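Local coordinates for protein peroxisomal acyl-coenzyme A oxidase 1 (PDB 1W07) that catalyses the FAD-dependent desaturation of long- and medium-chain acyl-CoAs to 2-trans-enoyl-CoAs, passing electrons to oxygen to give hydrogen peroxide in peroxisomal beta-oxidation, at residues E60-T65 with L179-T184; V99-G104 with N235-G240; Y342-V347 with Y557-Y562; D481-A486 with I530-F535. The protein carries 1 engineered substitution. All blocks are in the same frame, centred on the assembly; numbering follows the deposited sequence.

Contact 1 of 4, residues E60-T65 with L179-T184; sequences ELFKST and LGKVST
Phe62 sets the CZ end of its ring against Lys181 and Val182. The meeting atoms are few: Phe62 CZ lies 3.6 Å from Val182 CG2, which sits at the ring edge near its plane, and 3.9 Å from Lys181 CB, which approaches at a slant. The phenylalanine reaches this far because its CG is anti to the backbone N (chi1 -171°), carrying the ring straight out from helix 58-78, with Phe62 CA and Lys181 CA 9.7 Å apart. No hydrogen bond links the two segments, and the touch is wholly hydrocarbon.

Lys181 contributes chiefly its CB. Its chain bends at chi2 (-65°) and leads off to the second subunit, where NZ is hydrogen-bonded to Asn639 OD1 and Ser641 O of that chain. The loop is also held by Asp238, whose OD1 accepts hydrogen bonds from both Lys181 N and Val182 N. Pro644 and Leu651 of the second subunit pack on Phe62 and Val182 respectively. The seam between the N-terminal helices and the beta-rich middle domain therefore lies against the second subunit, consistent with the acyl-CoA dehydrogenase-type fold.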
# COMPACT_ATOMS: atom_id res chain seq x y z
N GLU B 60 -11.23 23.17 8.46
CA GLU B 60 -11.57 22.81 9.84
C GLU B 60 -10.49 21.92 10.47
O GLU B 60 -10.21 22.05 11.67
CB GLU B 60 -12.91 22.06 9.89
CG GLU B 60 -14.05 22.80 9.21
CD GLU B 60 -15.31 21.96 9.11
OE1 GLU B 60 -15.21 20.75 8.77
OE2 GLU B 60 -16.40 22.52 9.32
N LEU B 61 -9.89 21.04 9.67
CA LEU B 61 -8.85 20.13 10.17
C LEU B 61 -7.60 20.94 10.54
O LEU B 61 -6.95 20.68 11.56
CB LEU B 61 -8.50 19.10 9.09
CG LEU B 61 -7.38 18.11 9.45
CD1 LEU B 61 -7.86 17.15 10.54
CD2 LEU B 61 -6.97 17.34 8.21
N PHE B 62 -7.27 21.93 9.71
CA PHE B 62 -6.10 22.73 9.98
C PHE B 62 -6.34 23.59 11.22
O PHE B 62 -5.48 23.68 12.10
CB PHE B 62 -5.79 23.62 8.78
CG PHE B 62 -4.48 24.33 8.90
CD1 PHE B 62 -3.28 23.62 8.88
CD2 PHE B 62 -4.43 25.71 9.09
CE1 PHE B 62 -2.05 24.28 9.05
CE2 PHE B 62 -3.22 26.37 9.26
CZ PHE B 62 -2.03 25.66 9.24
N LYS B 63 -7.50 24.22 11.30
CA LYS B 63 -7.83 25.06 12.44
C LYS B 63 -7.81 24.25 13.73
O LYS B 63 -7.27 24.69 14.75
CB LYS B 63 -9.21 25.70 12.25
CG LYS B 63 -9.65 26.51 13.46
CD LYS B 63 -10.82 27.44 13.14
CE LYS B 63 -11.12 28.37 14.32
NZ LYS B 63 -12.14 29.40 13.98
N SER B 64 -8.41 23.07 13.67
CA SER B 64 -8.45 22.17 14.82
C SER B 64 -7.03 21.82 15.26
O SER B 64 -6.76 21.64 16.44
CB SER B 64 -9.21 20.90 14.44
OG SER B 64 -9.12 19.96 15.48
N THR B 65 -6.12 21.73 14.29
CA THR B 65 -4.72 21.40 14.55
C THR B 65 -4.06 22.55 15.31
O THR B 65 -3.28 22.32 16.26
CB THR B 65 -3.95 21.14 13.24
OG1 THR B 65 -4.50 19.98 12.59
CG2 THR B 65 -2.47 20.92 13.51
N LEU B 179 5.50 25.39 6.89
CA LEU B 179 5.83 26.53 6.05
C LEU B 179 4.59 27.13 5.42
O LEU B 179 4.49 28.35 5.25
CB LEU B 179 6.78 26.09 4.95
CG LEU B 179 7.08 27.07 3.81
CD1 LEU B 179 7.83 28.29 4.34
CD2 LEU B 179 7.88 26.33 2.72
N GLY B 180 3.64 26.28 5.06
CA GLY B 180 2.43 26.73 4.39
C GLY B 180 1.67 27.92 4.96
O GLY B 180 1.31 28.84 4.22
N LYS B 181 1.40 27.90 6.26
CA LYS B 181 0.64 28.98 6.86
C LYS B 181 1.11 29.41 8.24
O LYS B 181 0.77 30.51 8.68
CB LYS B 181 -0.84 28.57 6.95
CG LYS B 181 -1.51 28.28 5.59
CD LYS B 181 -1.58 29.52 4.70
CE LYS B 181 -1.95 29.14 3.26
NZ LYS B 181 -1.93 30.32 2.35
N VAL B 182 1.91 28.59 8.91
CA VAL B 182 2.31 28.91 10.27
C VAL B 182 3.64 29.59 10.54
O VAL B 182 3.67 30.64 11.17
CB VAL B 182 2.25 27.64 11.14
CG1 VAL B 182 2.57 27.97 12.62
CG2 VAL B 182 0.87 27.02 10.98
N SER B 183 4.73 28.98 10.08
CA SER B 183 6.05 29.52 10.35
C SER B 183 6.24 30.98 10.02
O SER B 183 5.78 31.47 8.98
CB SER B 183 7.12 28.69 9.63
OG SER B 183 7.24 27.41 10.23
N THR B 184 6.90 31.69 10.92
CA THR B 184 7.18 33.11 10.72
C THR B 184 8.62 33.22 10.23
O THR B 184 8.98 34.19 9.57
CB THR B 184 7.05 33.92 12.04
OG1 THR B 184 7.99 33.43 13.01
CG2 THR B 184 5.64 33.81 12.59

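Contact 2 of 4, residues V99-G104 with N235-G240; sequences VDLHWG and NSMDNG
Met237 lays its methylthio end against Leu101 and Asp100, joining helix 98-113 to a loop of the middle domain at the FAD pocket of this acyl-CoA dehydrogenase-type fold. The first shell is made by one methyl group: Met237 CE meets Leu101 CD2, with Asp100 OD2 at 3.9 Å as a second neighbour. Met237 SD also stays close to the leucine, 3.9 Å from Leu101 CD2. The CB of Met237 already faces the helix; bends at chi2 and chi3 (75° and 77°) turn SD and CE onto Leu101. This spans a backbone separation of 9.4 Å between Asp100 CA and Met237 CA.

Beyond that shell, both partners are held from outside the contact. Asp100 OD2 accepts a hydrogen bond from Ala97 N, just before the helix, so the carboxylate is tied to the approach to its own helix while the methionine methyl brushes it. On the loop, Ser236 OG bonds to Pro96 O, and Asn239 ND2 bonds to Trp175 O while its OD1 takes Lys228 NZ; these anchors bracket Met237. Leu101 and Asn239 themselves touch the bound FAD, and the Met237 side chain is about 4 Å from Gly177, an FAD-binding residue. Packing is tightest at the methyl-to-methyl meeting, where Leu101 CD2 and Met237 CE are 3.4 Å apart, shorter than usual for two carbons.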
# COMPACT_ATOMS: atom_id res chain seq x y z
N VAL B 99 4.42 22.14 14.69
CA VAL B 99 5.20 21.97 15.90
C VAL B 99 6.26 20.87 15.74
O VAL B 99 7.35 20.97 16.31
CB VAL B 99 4.29 21.61 17.10
CG1 VAL B 99 5.12 21.25 18.31
CG2 VAL B 99 3.39 22.80 17.44
N ASP B 100 5.95 19.84 14.96
CA ASP B 100 6.90 18.75 14.78
C ASP B 100 8.18 19.22 14.10
O ASP B 100 9.28 18.77 14.44
CB ASP B 100 6.28 17.60 13.97
CG ASP B 100 4.94 17.13 14.54
OD1 ASP B 100 4.76 17.16 15.77
OD2 ASP B 100 4.08 16.72 13.73
N LEU B 101 8.04 20.11 13.12
CA LEU B 101 9.20 20.60 12.39
C LEU B 101 9.95 21.66 13.17
O LEU B 101 11.18 21.75 13.08
CB LEU B 101 8.78 21.15 11.02
CG LEU B 101 8.50 20.13 9.91
CD1 LEU B 101 9.72 19.25 9.72
CD2 LEU B 101 7.29 19.28 10.24
N HIS B 102 9.22 22.46 13.94
CA HIS B 102 9.83 23.49 14.76
C HIS B 102 10.83 22.86 15.73
O HIS B 102 12.00 23.24 15.78
CB HIS B 102 8.76 24.22 15.55
CG HIS B 102 9.29 25.28 16.46
ND1 HIS B 102 9.73 26.50 16.00
CD2 HIS B 102 9.48 25.29 17.80
CE1 HIS B 102 10.15 27.22 17.01
NE2 HIS B 102 10.01 26.52 18.12
N TRP B 103 10.37 21.87 16.50
CA TRP B 103 11.20 21.17 17.48
C TRP B 103 12.09 20.08 16.87
O TRP B 103 13.19 19.82 17.36
CB TRP B 103 10.31 20.51 18.55
CG TRP B 103 9.55 21.47 19.43
CD1 TRP B 103 8.22 21.40 19.74
CD2 TRP B 103 10.07 22.61 20.12
NE1 TRP B 103 7.89 22.43 20.59
CE2 TRP B 103 9.00 23.18 20.84
CE3 TRP B 103 11.34 23.20 20.20
CZ2 TRP B 103 9.16 24.33 21.63
CZ3 TRP B 103 11.50 24.34 20.99
CH2 TRP B 103 10.41 24.89 21.70
N GLY B 104 11.61 19.45 15.80
CA GLY B 104 12.37 18.38 15.19
C GLY B 104 13.41 18.73 14.15
O GLY B 104 14.34 17.94 13.92
N ASN B 235 -2.75 15.87 6.28
CA ASN B 235 -3.46 17.04 5.82
C ASN B 235 -3.66 18.10 6.89
O ASN B 235 -4.13 19.20 6.61
CB ASN B 235 -4.76 16.63 5.14
CG ASN B 235 -4.50 16.05 3.76
OD1 ASN B 235 -3.94 16.72 2.90
ND2 ASN B 235 -4.90 14.80 3.56
N SER B 236 -3.27 17.77 8.12
CA SER B 236 -3.35 18.72 9.23
C SER B 236 -2.04 19.52 9.19
O SER B 236 -1.92 20.56 9.86
CB SER B 236 -3.44 17.97 10.56
OG SER B 236 -2.42 17.01 10.67
N MET B 237 -1.07 19.03 8.42
CA MET B 237 0.22 19.68 8.28
C MET B 237 0.17 20.66 7.11
O MET B 237 -0.36 20.33 6.05
CB MET B 237 1.32 18.64 8.01
CG MET B 237 2.75 19.20 7.80
SD MET B 237 3.55 19.76 9.34
CE MET B 237 4.03 18.20 10.12
N ASP B 238 0.70 21.85 7.32
CA ASP B 238 0.73 22.84 6.25
C ASP B 238 2.05 22.78 5.49
O ASP B 238 2.93 23.60 5.71
CB ASP B 238 0.51 24.26 6.80
CG ASP B 238 1.46 24.60 7.93
OD1 ASP B 238 1.98 25.74 7.93
OD2 ASP B 238 1.67 23.76 8.82
N ASN B 239 2.18 21.78 4.62
CA ASN B 239 3.39 21.65 3.81
C ASN B 239 3.28 22.75 2.77
O ASN B 239 2.23 22.92 2.14
CB ASN B 239 3.48 20.27 3.15
CG ASN B 239 3.66 19.16 4.16
OD1 ASN B 239 2.70 18.50 4.55
ND2 ASN B 239 4.89 18.97 4.62
N GLY B 240 4.34 23.51 2.58
CA GLY B 240 4.20 24.60 1.65
C GLY B 240 5.26 24.83 0.61
O GLY B 240 6.20 24.05 0.44

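Contact 3 of 4, residues Y342-V347 with Y557-Y562; sequences YAFRFV and YIYALY
Two helical segments come together most closely at Ala343 and Tyr559, whose CA atoms are 7.5 Å apart, and the Tyr559 ring lies against the small Ala343 there. The methyl of Ala343 stands over one face: Ala343 CB is 4.0 Å from the centroid of the Tyr559 ring and only 8° off its normal, which meets the geometry of a CH-pi contact. The nearest ring atoms are Tyr559 CG, 4.0 Å from Ala343 CB, and its two neighbours CD1 and CD2, so the methyl sits evenly across the ring, slightly toward the CG end.

Tyr559 CG is anti to the backbone N (chi1 -180°), extending the ring along the flank of helix 328-363 until its hydroxyl arrives at Phe344. There Tyr559 OH lies at the edge of the Phe344 ring, 3.8 Å from Phe344 CE1, and the two side chains run roughly perpendicular to each other. Replacing Tyr559 by an alanine would probably leave the Ala343 methyl without its aromatic face and open a gap beside the Phe344 edge.

Further out, Phe344 is backed by Thr384, Ala387 and Thr388 of helix 370-398, while Val531 and Val532 of helix 516-538 also touch Tyr559. With segments from the C-alpha1 region and the later oxidase region, this buried seam belongs to the all-helical C-terminal part characteristic of acyl-CoA oxidases.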
# COMPACT_ATOMS: atom_id res chain seq x y z
N TYR B 342 8.98 -5.96 17.08
CA TYR B 342 9.96 -6.08 18.16
C TYR B 342 11.39 -5.97 17.61
O TYR B 342 12.26 -5.34 18.21
CB TYR B 342 9.77 -7.39 18.91
CG TYR B 342 8.62 -7.39 19.90
CD1 TYR B 342 7.29 -7.44 19.46
CD2 TYR B 342 8.85 -7.33 21.27
CE1 TYR B 342 6.22 -7.45 20.37
CE2 TYR B 342 7.80 -7.32 22.19
CZ TYR B 342 6.49 -7.39 21.73
OH TYR B 342 5.45 -7.39 22.63
N ALA B 343 11.63 -6.60 16.47
CA ALA B 343 12.94 -6.54 15.87
C ALA B 343 13.37 -5.09 15.61
O ALA B 343 14.51 -4.71 15.91
CB ALA B 343 12.95 -7.34 14.57
N PHE B 344 12.46 -4.27 15.08
CA PHE B 344 12.77 -2.86 14.78
C PHE B 344 12.88 -2.04 16.05
O PHE B 344 13.63 -1.07 16.11
CB PHE B 344 11.71 -2.25 13.86
CG PHE B 344 11.62 -2.90 12.50
CD1 PHE B 344 12.61 -3.78 12.05
CD2 PHE B 344 10.55 -2.61 11.67
CE1 PHE B 344 12.53 -4.35 10.78
CE2 PHE B 344 10.46 -3.17 10.40
CZ PHE B 344 11.45 -4.04 9.95
N ARG B 345 12.14 -2.43 17.08
CA ARG B 345 12.22 -1.75 18.38
C ARG B 345 13.65 -1.95 18.96
O ARG B 345 14.32 -0.99 19.37
CB ARG B 345 11.18 -2.38 19.32
CG ARG B 345 10.94 -1.64 20.61
CD ARG B 345 10.30 -0.31 20.31
NE ARG B 345 9.73 0.29 21.50
CZ ARG B 345 8.91 1.33 21.47
NH1 ARG B 345 8.56 1.88 20.31
NH2 ARG B 345 8.44 1.83 22.61
N PHE B 346 14.13 -3.20 18.97
CA PHE B 346 15.45 -3.51 19.51
C PHE B 346 16.58 -2.90 18.65
O PHE B 346 17.57 -2.39 19.19
CB PHE B 346 15.61 -5.03 19.62
CG PHE B 346 14.63 -5.68 20.59
CD1 PHE B 346 14.13 -6.96 20.36
CD2 PHE B 346 14.19 -4.99 21.72
CE1 PHE B 346 13.19 -7.54 21.23
CE2 PHE B 346 13.26 -5.55 22.61
CZ PHE B 346 12.76 -6.83 22.36
N VAL B 347 16.43 -2.93 17.33
CA VAL B 347 17.46 -2.36 16.49
C VAL B 347 17.44 -0.85 16.71
O VAL B 347 18.46 -0.17 16.57
CB VAL B 347 17.24 -2.70 14.99
CG1 VAL B 347 16.21 -1.76 14.36
CG2 VAL B 347 18.57 -2.63 14.24
N TYR B 557 13.44 -15.70 16.09
CA TYR B 557 13.67 -16.66 15.02
C TYR B 557 12.60 -16.68 13.94
O TYR B 557 12.85 -17.16 12.83
CB TYR B 557 13.94 -18.06 15.60
CG TYR B 557 15.26 -18.09 16.32
CD1 TYR B 557 15.34 -17.78 17.68
CD2 TYR B 557 16.45 -18.29 15.62
CE1 TYR B 557 16.57 -17.67 18.32
CE2 TYR B 557 17.69 -18.17 16.26
CZ TYR B 557 17.74 -17.86 17.60
OH TYR B 557 18.97 -17.68 18.19
N ILE B 558 11.41 -16.17 14.26
CA ILE B 558 10.34 -16.05 13.28
C ILE B 558 10.81 -14.99 12.28
O ILE B 558 10.69 -15.16 11.07
CB ILE B 558 9.00 -15.55 13.90
CG1 ILE B 558 8.25 -16.72 14.56
CG2 ILE B 558 8.13 -14.87 12.82
CD1 ILE B 558 6.96 -16.31 15.25
N TYR B 559 11.33 -13.88 12.79
CA TYR B 559 11.82 -12.79 11.92
C TYR B 559 12.91 -13.33 10.97
O TYR B 559 12.81 -13.19 9.74
CB TYR B 559 12.38 -11.64 12.79
CG TYR B 559 12.91 -10.44 12.01
CD1 TYR B 559 12.05 -9.60 11.28
CD2 TYR B 559 14.27 -10.20 11.93
CE1 TYR B 559 12.56 -8.55 10.48
CE2 TYR B 559 14.79 -9.17 11.14
CZ TYR B 559 13.95 -8.36 10.42
OH TYR B 559 14.51 -7.35 9.66
N ALA B 560 13.92 -13.97 11.54
CA ALA B 560 15.02 -14.52 10.76
C ALA B 560 14.59 -15.59 9.76
O ALA B 560 14.91 -15.52 8.58
CB ALA B 560 16.09 -15.07 11.70
N LEU B 561 13.85 -16.59 10.24
CA LEU B 561 13.41 -17.67 9.37
C LEU B 561 12.44 -17.19 8.30
O LEU B 561 12.37 -17.77 7.22
CB LEU B 561 12.78 -18.79 10.19
CG LEU B 561 13.70 -19.47 11.21
CD1 LEU B 561 12.95 -20.59 11.94
CD2 LEU B 561 14.91 -20.03 10.48
N TYR B 562 11.67 -16.14 8.60
CA TYR B 562 10.74 -15.60 7.63
C TYR B 562 11.51 -14.96 6.49
O TYR B 562 11.18 -15.14 5.32
CB TYR B 562 9.83 -14.56 8.27
CG TYR B 562 8.91 -13.91 7.27
CD1 TYR B 562 7.85 -14.62 6.71
CD2 TYR B 562 9.13 -12.60 6.84
CE1 TYR B 562 7.03 -14.05 5.75
CE2 TYR B 562 8.31 -12.01 5.88
CZ TYR B 562 7.26 -12.75 5.34
OH TYR B 562 6.44 -12.20 4.39

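Contact 4 of 4, residues D481-A486 with I530-F535; sequences DVVLEA and IVVSKF
Leu484 meets Ser533 and Val483 meets Val532, so successive residues of each helix pair in turn. In the first pair the leucine reaches over the serine: Leu484 CD2 rests 3.7 Å from Ser533 CB and 3.8 Å from Ser533 CA, so it touches the CA as well as the short side chain. With CD1 anti to CA (chi2 176°), the other branch, CD2, turns to Ser533, although the CB of Leu484 does not face the other helix. The smallness of serine fits the close approach here, for Leu484 CA and Ser533 CA are only 6.7 Å apart.

The second pair is methyl to methyl. Both valines point their CB toward the opposite helix, and their side chains meet at a slant with Val483 CG1 and Val532 CG1 3.8 Å apart.

The polar end of Ser533 is turned back into its own helix. Its OG donates to Ile530 O at 2.9 Å, with a C=O to donor angle of 113° and a tilt of 31° from the carbonyl plane. Lys534 N reaches that same oxygen from the same face, so two donors share it. With its OG engaged there, Ser533 meets Leu484 through CB and CA.

Helix 548-566 covers one flank, placing Tyr557 and Ala560 on Val483, while Phe535 and Val531 of helix 516-538 lean on Ala343 of helix 328-363, joining the pair to the wider helical bundle.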
# COMPACT_ATOMS: atom_id res chain seq x y z
N ASP B 481 24.14 -19.12 16.22
CA ASP B 481 25.31 -19.22 15.35
C ASP B 481 24.95 -19.75 13.97
O ASP B 481 25.57 -19.39 12.97
CB ASP B 481 26.37 -20.12 16.00
CG ASP B 481 26.91 -19.54 17.29
OD1 ASP B 481 27.39 -18.39 17.25
OD2 ASP B 481 26.85 -20.22 18.33
N VAL B 482 23.96 -20.63 13.92
CA VAL B 482 23.54 -21.20 12.65
C VAL B 482 22.83 -20.12 11.82
O VAL B 482 23.01 -20.03 10.59
CB VAL B 482 22.57 -22.39 12.87
CG1 VAL B 482 22.01 -22.84 11.55
CG2 VAL B 482 23.31 -23.56 13.55
N VAL B 483 22.03 -19.31 12.49
CA VAL B 483 21.31 -18.25 11.81
C VAL B 483 22.27 -17.16 11.36
O VAL B 483 22.25 -16.76 10.20
CB VAL B 483 20.22 -17.65 12.73
CG1 VAL B 483 19.57 -16.43 12.07
CG2 VAL B 483 19.17 -18.72 13.02
N LEU B 484 23.11 -16.69 12.27
CA LEU B 484 24.06 -15.64 11.94
C LEU B 484 24.96 -16.03 10.79
O LEU B 484 25.19 -15.24 9.87
CB LEU B 484 24.91 -15.26 13.16
CG LEU B 484 24.26 -14.37 14.20
CD1 LEU B 484 25.19 -14.18 15.38
CD2 LEU B 484 23.92 -13.03 13.58
N GLU B 485 25.48 -17.25 10.84
CA GLU B 485 26.36 -17.74 9.78
C GLU B 485 25.65 -17.69 8.44
O GLU B 485 26.21 -17.23 7.45
CB GLU B 485 26.80 -19.18 10.07
CG GLU B 485 27.67 -19.78 8.99
CD GLU B 485 28.00 -21.24 9.25
OE1 GLU B 485 27.06 -22.06 9.37
OE2 GLU B 485 29.20 -21.57 9.34
N ALA B 486 24.42 -18.17 8.41
CA ALA B 486 23.63 -18.16 7.19
C ALA B 486 23.44 -16.75 6.63
O ALA B 486 23.67 -16.52 5.44
CB ALA B 486 22.29 -18.80 7.43
N ILE B 530 22.11 -7.12 10.02
CA ILE B 530 22.25 -6.26 11.19
C ILE B 530 21.02 -6.38 12.12
O ILE B 530 21.17 -6.50 13.35
CB ILE B 530 22.42 -4.79 10.74
CG1 ILE B 530 23.76 -4.62 10.00
CG2 ILE B 530 22.34 -3.86 11.94
CD1 ILE B 530 24.03 -3.22 9.45
N VAL B 531 19.82 -6.33 11.56
CA VAL B 531 18.61 -6.43 12.37
C VAL B 531 18.57 -7.79 13.07
O VAL B 531 18.29 -7.88 14.27
CB VAL B 531 17.34 -6.25 11.49
CG1 VAL B 531 16.09 -6.32 12.36
CG2 VAL B 531 17.38 -4.90 10.76
N VAL B 532 18.86 -8.85 12.34
CA VAL B 532 18.85 -10.18 12.92
C VAL B 532 19.87 -10.32 14.04
O VAL B 532 19.57 -10.89 15.10
CB VAL B 532 19.14 -11.27 11.87
CG1 VAL B 532 19.21 -12.63 12.55
CG2 VAL B 532 18.06 -11.29 10.80
N SER B 533 21.08 -9.80 13.82
CA SER B 533 22.15 -9.89 14.81
C SER B 533 21.85 -9.10 16.08
O SER B 533 22.23 -9.52 17.16
CB SER B 533 23.49 -9.43 14.21
OG SER B 533 23.53 -8.02 14.08
N LYS B 534 21.17 -7.97 15.94
CA LYS B 534 20.82 -7.16 17.11
C LYS B 534 19.69 -7.78 17.93
O LYS B 534 19.63 -7.58 19.14
CB LYS B 534 20.45 -5.74 16.69
CG LYS B 534 21.56 -5.04 15.95
CD LYS B 534 22.82 -5.01 16.79
CE LYS B 534 24.01 -4.56 15.99
NZ LYS B 534 25.22 -4.52 16.85
N PHE B 535 18.80 -8.51 17.27
CA PHE B 535 17.71 -9.20 17.97
C PHE B 535 18.32 -10.36 18.77
O PHE B 535 17.98 -10.57 19.93
CB PHE B 535 16.69 -9.73 16.96
CG PHE B 535 15.31 -9.91 17.53
CD1 PHE B 535 14.19 -9.84 16.70
CD2 PHE B 535 15.11 -10.14 18.89
CE1 PHE B 535 12.90 -10.00 17.22
CE2 PHE B 535 13.83 -10.30 19.42
CZ PHE B 535 12.72 -10.22 18.58

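In the fold
Contacts 1 and 2 adjoin, their centres about 8 Å apart, and interlock: their segments alternate along the chain, and Gly180 N lies 2.8 Å from Asp238 O in a probable hydrogen bond. Contact 2 borders the FAD, Leu101 lying about 4 Å from it, whereas the Val182 side chain of contact 1 is about 12 Å away. Contacts 3 and 4 form a second cluster, centres about 10 Å apart, joined by packing such as Phe346 CE1 on Phe535 CE2 at 3.4 Å. They lie away from the annotated sites and across the chain's centre from the first cluster; contacts 2 and 3 are about 16 Å apart at their nearest atoms.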